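Local coordinates for protein chitinase (PDB 5DHD) that probably binds chitin through this carbohydrate-binding domain, as part of a chitinase that hydrolyses the polysaccharide, at residues Asp22-Leu27 / Gly70-Phe75; Pro6-Val11 / Ile88-Asp93. All blocks are in the same frame, centred on the assembly; numbering follows the deposited sequence.

Contact 1: residues Asp22-Leu27 / Gly70-Phe75; sequences DVTLNL and GPTATF. With PE3 (3,6,9,12,15,18,21,24,27,30,33,36,39-tridecaoxahentetracontane-1,41-diol), chain D; PE3 (3,6,9,12,15,18,21,24,27,30,33,36,39-tridecaoxahentetracontane-1,41-diol), chain G.
Pro71, which follows a cis peptide bond, accepts a hydrogen bond from Leu27 N through its carbonyl O (2.8 Å) and starts an antiparallel pairing between strands 19-26 and 72-79, the two inner strands of one sheet of this beta-sandwich. Thr72 lies beside Asn26 in a non-hydrogen-bonded pair, and its CG2 packs on Thr24 CG2 at 3.8 Å. Ala73 and Leu25 exchange two backbone hydrogen bonds: Leu25 N gives an almost straight one (173°) to Ala73 O, and Ala73 N returns one to Leu25 O; on the inner face the CB atoms of the pair are 4.2 Å apart. Thr74 returns to the outer face, where its OG1 meets Thr24 OG1 in a weak hydrogen bond of 3.3 Å, next to a polyethylene glycol chain that runs past Thr24 and Asp22. Phe75 again trades both backbone bonds with Val23. Its chi1 of 72° sets CG between the backbone N and the carbonyl carbon and lays the ring alongside Val23, while Trp33 and Phe62 add further aromatic contacts. Val23 CB sits over one ring face, 4.0 Å from the centroid, and Val23 CG1 touches Phe75 CE1 at 3.5 Å.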
loop_
_atom_site.group_PDB
_atom_site.type_symbol
_atom_site.label_atom_id
_atom_site.label_comp_id
_atom_site.label_asym_id
_atom_site.label_seq_id
_atom_site.Cartn_x
_atom_site.Cartn_y
_atom_site.Cartn_z
ATOM N N ASP A 22 3.739 -3.063 -6.504
ATOM C CA ASP A 22 2.433 -3.259 -7.106
ATOM C C ASP A 22 1.636 -4.033 -6.081
ATOM O O ASP A 22 1.984 -5.153 -5.715
ATOM C CB ASP A 22 2.564 -4.030 -8.416
ATOM C CG ASP A 22 3.308 -3.229 -9.461
ATOM O OD1 ASP A 22 2.802 -2.160 -9.829
ATOM O OD2 ASP A 22 4.380 -3.658 -9.905
ATOM N N VAL A 23 0.567 -3.410 -5.607
ATOM C CA VAL A 23 -0.251 -3.981 -4.553
ATOM C C VAL A 23 -1.642 -4.392 -4.992
ATOM O O VAL A 23 -2.333 -3.635 -5.672
ATOM C CB VAL A 23 -0.393 -2.933 -3.417
ATOM C CG1 VAL A 23 -1.264 -3.492 -2.279
ATOM C CG2 VAL A 23 0.976 -2.515 -2.906
ATOM N N THR A 24 -2.051 -5.596 -4.607
ATOM C CA THR A 24 -3.400 -6.053 -4.907
ATOM C C THR A 24 -4.063 -6.399 -3.595
ATOM O O THR A 24 -3.499 -7.120 -2.763
ATOM C CB THR A 24 -3.397 -7.323 -5.783
ATOM O OG1 THR A 24 -2.886 -6.991 -7.075
ATOM C CG2 THR A 24 -4.813 -7.876 -5.954
ATOM N N LEU A 25 -5.255 -5.848 -3.411
ATOM C CA LEU A 25 -6.031 -6.095 -2.214
ATOM C C LEU A 25 -7.204 -6.997 -2.561
ATOM O O LEU A 25 -7.971 -6.714 -3.477
ATOM C CB LEU A 25 -6.561 -4.787 -1.612
ATOM C CG LEU A 25 -5.539 -3.673 -1.388
ATOM C CD1 LEU A 25 -6.256 -2.445 -0.800
ATOM C CD2 LEU A 25 -4.408 -4.139 -0.439
ATOM N N ASN A 26 -7.318 -8.088 -1.823
ATOM C CA ASN A 26 -8.384 -9.050 -2.017
ATOM C C ASN A 26 -9.280 -8.884 -0.790
ATOM O O ASN A 26 -9.069 -9.536 0.214
ATOM C CB ASN A 26 -7.752 -10.442 -2.085
ATOM C CG ASN A 26 -8.766 -11.545 -1.992
ATOM O OD1 ASN A 26 -9.847 -11.448 -2.555
ATOM N ND2 ASN A 26 -8.410 -12.618 -1.289
ATOM N N LEU A 27 -10.258 -7.979 -0.890
ATOM C CA LEU A 27 -11.145 -7.677 0.226
ATOM C C LEU A 27 -12.481 -8.401 0.292
ATOM O O LEU A 27 -13.075 -8.489 1.367
ATOM C CB LEU A 27 -11.380 -6.163 0.246
ATOM C CG LEU A 27 -10.099 -5.328 0.091
ATOM C CD1 LEU A 27 -10.490 -3.845 0.067
ATOM C CD2 LEU A 27 -9.099 -5.615 1.237
ATOM N N GLY A 70 -12.769 -1.966 -4.037
ATOM C CA GLY A 70 -12.877 -3.415 -3.975
ATOM C C GLY A 70 -13.910 -3.952 -4.952
ATOM O O GLY A 70 -14.456 -3.178 -5.740
ATOM N N PRO A 71 -14.225 -5.259 -4.915
ATOM C CA PRO A 71 -13.689 -6.296 -4.023
ATOM C C PRO A 71 -12.195 -6.565 -4.173
ATOM O O PRO A 71 -11.527 -6.933 -3.203
ATOM C CB PRO A 71 -14.546 -7.520 -4.337
ATOM C CG PRO A 71 -14.909 -7.320 -5.779
ATOM C CD PRO A 71 -15.219 -5.838 -5.845
ATOM N N THR A 72 -11.683 -6.403 -5.390
ATOM C CA THR A 72 -10.263 -6.600 -5.654
ATOM C C THR A 72 -9.722 -5.263 -6.143
ATOM O O THR A 72 -10.100 -4.780 -7.211
ATOM C CB THR A 72 -10.015 -7.677 -6.730
ATOM O OG1 THR A 72 -10.615 -8.917 -6.311
ATOM C CG2 THR A 72 -8.521 -7.918 -6.904
ATOM N N ALA A 73 -8.848 -4.661 -5.344
ATOM C CA ALA A 73 -8.273 -3.369 -5.684
ATOM C C ALA A 73 -6.793 -3.498 -5.999
ATOM O O ALA A 73 -6.061 -4.199 -5.308
ATOM C CB ALA A 73 -8.460 -2.415 -4.525
ATOM N N THR A 74 -6.358 -2.824 -7.052
ATOM C CA THR A 74 -4.958 -2.851 -7.435
ATOM C C THR A 74 -4.448 -1.428 -7.582
ATOM O O THR A 74 -5.095 -0.585 -8.199
ATOM C CB THR A 74 -4.725 -3.606 -8.771
ATOM O OG1 THR A 74 -5.058 -4.996 -8.603
ATOM C CG2 THR A 74 -3.259 -3.529 -9.188
ATOM N N PHE A 75 -3.299 -1.157 -6.973
ATOM C CA PHE A 75 -2.677 0.156 -7.077
ATOM C C PHE A 75 -1.182 -0.045 -6.963
ATOM O O PHE A 75 -0.714 -1.168 -6.776
ATOM C CB PHE A 75 -3.187 1.145 -5.994
ATOM C CG PHE A 75 -2.709 0.860 -4.588
ATOM C CD1 PHE A 75 -3.339 -0.115 -3.806
ATOM C CD2 PHE A 75 -1.631 1.568 -4.038
ATOM C CE1 PHE A 75 -2.907 -0.370 -2.511
ATOM C CE2 PHE A 75 -1.204 1.301 -2.741
ATOM C CZ PHE A 75 -1.851 0.328 -1.981
HETATM C C42 PE3 D . 1.484 -10.123 -9.498
HETATM C C41 PE3 D . 2.481 -11.204 -9.862
HETATM O O40 PE3 D . 3.112 -10.837 -11.085
HETATM C C39 PE3 D . 4.041 -11.867 -11.400
HETATM C C38 PE3 D . 4.772 -11.543 -12.707
HETATM O O37 PE3 D . 5.499 -10.334 -12.578
HETATM C C36 PE3 D . 6.170 -10.046 -13.816
HETATM C C35 PE3 D . 6.967 -8.714 -13.705
HETATM O O34 PE3 D . 6.059 -7.608 -13.478
HETATM C C33 PE3 D . 6.807 -6.380 -13.353
HETATM C C32 PE3 D . 5.844 -5.201 -13.090
HETATM O O31 PE3 D . 4.462 -5.593 -13.179
HETATM C C30 PE3 D . 3.671 -4.447 -12.921
HETATM C C29 PE3 D . 2.185 -4.782 -13.012
HETATM O O28 PE3 D . 1.831 -5.712 -11.981
HETATM C C27 PE3 D . 0.426 -5.953 -12.104
HETATM C C26 PE3 D . -0.046 -6.911 -11.009
HETATM O O25 PE3 D . 0.338 -6.448 -9.710
HETATM C C24 PE3 D . -0.208 -7.393 -8.795
HETATM C C23 PE3 D . 0.116 -7.008 -7.369
HETATM O O22 PE3 D . 0.531 -8.111 -6.613
HETATM O O31 PE3 G . -10.599 -11.726 1.808
HETATM C C30 PE3 G . -9.698 -12.832 1.722
HETATM C C29 PE3 G . -8.722 -12.786 2.899
HETATM O O HOH W 1 0.096 -1.584 -9.795
HETATM O O HOH W 2 -11.842 -9.925 -3.475
#

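Contact 2: residues Pro6-Val11 / Ile88-Asp93; sequences PGSLSV and IYLYVD. With PE3 (3,6,9,12,15,18,21,24,27,30,33,36,39-tridecaoxahentetracontane-1,41-diol), chain E; PE3 (3,6,9,12,15,18,21,24,27,30,33,36,39-tridecaoxahentetracontane-1,41-diol), chain I; PE3 (3,6,9,12,15,18,21,24,27,30,33,36,39-tridecaoxahentetracontane-1,41-diol), chain F; PE3 (3,6,9,12,15,18,21,24,27,30,33,36,39-tridecaoxahentetracontane-1,41-diol), chain G.
Leu9 and Leu90 both hold CG anti to the backbone N (chi1 177° and 169°), which directs their branches toward the facing strand, the axes of segments 9-11 and 88-92 coming no nearer than 8.8 Å. Leu9 CD2 lies 4.0 Å from Ile88 CG2, the two side chains crossing at about a right angle, and Leu90 CD2 reaches Ser8 OG at 3.4 Å. That hydroxyl is hydrogen-bonded to Lys5 O, so the methyl meets an oxygen already engaged. Further along, Val11 CG1 and Ile88 CD1 meet tip to tip at 4.1 Å. No hydrogen bond joins the segments: this is face-to-face packing of the two sheets of a beta-sandwich, strand 9-15 at the border of one and strand 85-92 inside the other, with Leu25 and Val35 filling in around the leucines and Ile88. Tyr89 and Tyr91 alternate with Ile88 and Leu90 along the strand and project from the other face of their sheet. Polyethylene glycol atom C14 (chain E) sits 3.3 Å above the plane of the Tyr91 ring, over its centre, and O16 is 3.3 Å from Tyr91 CZ. An alanine in place of Tyr91 would probably leave this glycol chain without the flat surface it lies on.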
loop_
_atom_site.group_PDB
_atom_site.type_symbol
_atom_site.label_atom_id
_atom_site.label_comp_id
_atom_site.label_asym_id
_atom_site.label_seq_id
_atom_site.Cartn_x
_atom_site.Cartn_y
_atom_site.Cartn_z
ATOM N N PRO A 6 -5.805 -12.756 6.736
ATOM C CA PRO A 6 -4.597 -13.062 5.960
ATOM C C PRO A 6 -4.973 -13.474 4.545
ATOM O O PRO A 6 -5.866 -14.283 4.326
ATOM C CB PRO A 6 -3.903 -14.163 6.772
ATOM C CG PRO A 6 -5.005 -14.742 7.615
ATOM C CD PRO A 6 -5.882 -13.576 7.962
ATOM N N GLY A 7 -4.290 -12.878 3.575
ATOM C CA GLY A 7 -4.603 -13.156 2.186
ATOM C C GLY A 7 -5.219 -11.954 1.492
ATOM O O GLY A 7 -5.416 -11.965 0.279
ATOM N N SER A 8 -5.524 -10.909 2.256
ATOM C CA SER A 8 -6.112 -9.712 1.670
ATOM C C SER A 8 -5.071 -8.751 1.094
ATOM O O SER A 8 -5.421 -7.844 0.345
ATOM C CB SER A 8 -7.010 -8.997 2.702
ATOM O OG SER A 8 -6.370 -8.821 3.954
ATOM N N LEU A 9 -3.796 -8.955 1.428
ATOM C CA LEU A 9 -2.720 -8.093 0.922
ATOM C C LEU A 9 -1.682 -8.877 0.109
ATOM O O LEU A 9 -1.079 -9.823 0.618
ATOM C CB LEU A 9 -1.978 -7.407 2.072
ATOM C CG LEU A 9 -0.763 -6.523 1.731
ATOM C CD1 LEU A 9 -1.200 -5.298 0.874
ATOM C CD2 LEU A 9 -0.133 -6.031 3.035
ATOM N N SER A 10 -1.472 -8.478 -1.145
ATOM C CA SER A 10 -0.482 -9.125 -2.018
ATOM C C SER A 10 0.438 -8.047 -2.582
ATOM O O SER A 10 -0.011 -6.998 -3.014
ATOM C CB SER A 10 -1.179 -9.892 -3.141
ATOM O OG SER A 10 -1.887 -10.994 -2.598
ATOM N N VAL A 11 1.733 -8.332 -2.566
ATOM C CA VAL A 11 2.725 -7.356 -2.995
ATOM C C VAL A 11 3.792 -7.876 -3.954
ATOM O O VAL A 11 4.395 -8.930 -3.720
ATOM C CB VAL A 11 3.472 -6.796 -1.757
ATOM C CG1 VAL A 11 4.421 -5.657 -2.148
ATOM C CG2 VAL A 11 2.462 -6.318 -0.696
ATOM N N ILE A 88 4.316 -2.914 5.156
ATOM C CA ILE A 88 3.069 -2.443 4.562
ATOM C C ILE A 88 1.942 -3.030 5.405
ATOM O O ILE A 88 1.904 -4.241 5.642
ATOM C CB ILE A 88 2.910 -2.895 3.086
ATOM C CG1 ILE A 88 4.071 -2.338 2.234
ATOM C CG2 ILE A 88 1.528 -2.450 2.551
ATOM C CD1 ILE A 88 4.047 -2.791 0.762
ATOM N N TYR A 89 1.039 -2.170 5.864
ATOM C CA TYR A 89 -0.082 -2.598 6.696
ATOM C C TYR A 89 -1.414 -2.297 6.023
ATOM O O TYR A 89 -1.614 -1.198 5.509
ATOM C CB TYR A 89 -0.054 -1.855 8.044
ATOM C CG TYR A 89 1.244 -2.010 8.814
ATOM C CD1 TYR A 89 1.446 -3.094 9.673
ATOM C CD2 TYR A 89 2.269 -1.085 8.666
ATOM C CE1 TYR A 89 2.647 -3.241 10.363
ATOM C CE2 TYR A 89 3.467 -1.221 9.349
ATOM C CZ TYR A 89 3.639 -2.298 10.191
ATOM O OH TYR A 89 4.821 -2.405 10.872
ATOM N N LEU A 90 -2.321 -3.270 6.035
ATOM C CA LEU A 90 -3.649 -3.076 5.458
ATOM C C LEU A 90 -4.675 -2.974 6.579
ATOM O O LEU A 90 -4.879 -3.923 7.341
ATOM C CB LEU A 90 -4.035 -4.225 4.530
ATOM C CG LEU A 90 -5.511 -4.241 4.076
ATOM C CD1 LEU A 90 -5.852 -3.016 3.217
ATOM C CD2 LEU A 90 -5.767 -5.542 3.302
ATOM N N TYR A 91 -5.311 -1.812 6.669
ATOM C CA TYR A 91 -6.334 -1.560 7.671
ATOM C C TYR A 91 -7.692 -1.386 7.020
ATOM O O TYR A 91 -7.831 -0.665 6.033
ATOM C CB TYR A 91 -6.028 -0.301 8.484
ATOM C CG TYR A 91 -4.935 -0.492 9.507
ATOM C CD1 TYR A 91 -5.224 -1.019 10.770
ATOM C CD2 TYR A 91 -3.605 -0.184 9.206
ATOM C CE1 TYR A 91 -4.206 -1.236 11.709
ATOM C CE2 TYR A 91 -2.578 -0.396 10.143
ATOM C CZ TYR A 91 -2.895 -0.923 11.385
ATOM O OH TYR A 91 -1.904 -1.128 12.318
ATOM N N VAL A 92 -8.690 -2.064 7.571
ATOM C CA VAL A 92 -10.053 -1.964 7.076
ATOM C C VAL A 92 -10.943 -1.769 8.295
ATOM O O VAL A 92 -10.955 -2.595 9.211
ATOM C CB VAL A 92 -10.483 -3.219 6.303
ATOM C CG1 VAL A 92 -11.984 -3.105 5.918
ATOM C CG2 VAL A 92 -9.614 -3.369 5.032
ATOM N N ASP A 93 -11.667 -0.653 8.302
ATOM C CA ASP A 93 -12.558 -0.307 9.399
ATOM C C ASP A 93 -11.848 -0.332 10.751
ATOM O O ASP A 93 -12.409 -0.775 11.755
ATOM C CB ASP A 93 -13.790 -1.219 9.382
ATOM C CG ASP A 93 -14.631 -1.030 8.115
ATOM O OD1 ASP A 93 -14.580 0.075 7.535
ATOM O OD2 ASP A 93 -15.342 -1.968 7.692
HETATM C C18 PE3 E . -0.469 2.275 12.860
HETATM C C17 PE3 E . -1.850 2.021 13.448
HETATM O O16 PE3 E . -2.775 2.199 12.388
HETATM C C15 PE3 E . -4.114 1.986 12.788
HETATM C C14 PE3 E . -4.975 2.231 11.565
HETATM O O13 PE3 E . -4.942 3.631 11.338
HETATM C C12 PE3 E . -5.700 3.899 10.174
HETATM C C11 PE3 E . -5.687 5.405 9.934
HETATM O O10 PE3 E . -4.373 5.936 9.908
HETATM C C9 PE3 E . -4.551 7.327 9.653
HETATM C C8 PE3 E . -3.242 8.102 9.587
HETATM O O7 PE3 E . -2.311 7.597 10.532
HETATM C C6 PE3 E . -1.131 8.369 10.353
HETATM C C5 PE3 E . -0.019 7.963 11.324
HETATM O O4 PE3 E . 0.026 6.551 11.464
HETATM C C17 PE3 I . -5.186 -15.349 -0.795
HETATM O O16 PE3 I . -4.402 -15.011 -1.967
HETATM C C15 PE3 I . -4.099 -13.646 -1.890
HETATM C C14 PE3 I . -3.303 -13.273 -3.101
HETATM O O13 PE3 I . -4.155 -12.524 -3.992
HETATM C C30 PE3 F . 4.563 -9.022 9.116
HETATM C C29 PE3 F . 4.509 -7.496 9.075
HETATM O O28 PE3 F . 5.541 -6.978 9.897
HETATM C C27 PE3 F . 5.467 -5.551 9.838
HETATM C C26 PE3 F . 6.555 -4.940 10.726
HETATM O O25 PE3 F . 7.831 -5.038 10.083
HETATM O O31 PE3 G . -10.599 -11.726 1.808
HETATM C C30 PE3 G . -9.698 -12.832 1.722
HETATM C C29 PE3 G . -8.722 -12.786 2.899
#

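In the fold
Contact 1 and contact 2 have centres about 9 Å apart and belong to one small all-beta domain. Contact 1 joins neighbouring strands within the four-stranded sheet, whereas contact 2 spans the interior from that sheet to the five-stranded one. Along the chain the order is 6-11, 22-27, 70-75, 88-93, so the closing of contact 2 encloses contact 1 and brings the two ends of the domain together. Strands 9-15 and 19-26 are sheet neighbours and join the contacts directly: Asn26 N lies 2.9 Å from Ser8 O, and Val23 CG1 packs on Leu9 CD1. In-sheet pairing and sandwich packing thus share one apolar core in the presumed chitin-binding module.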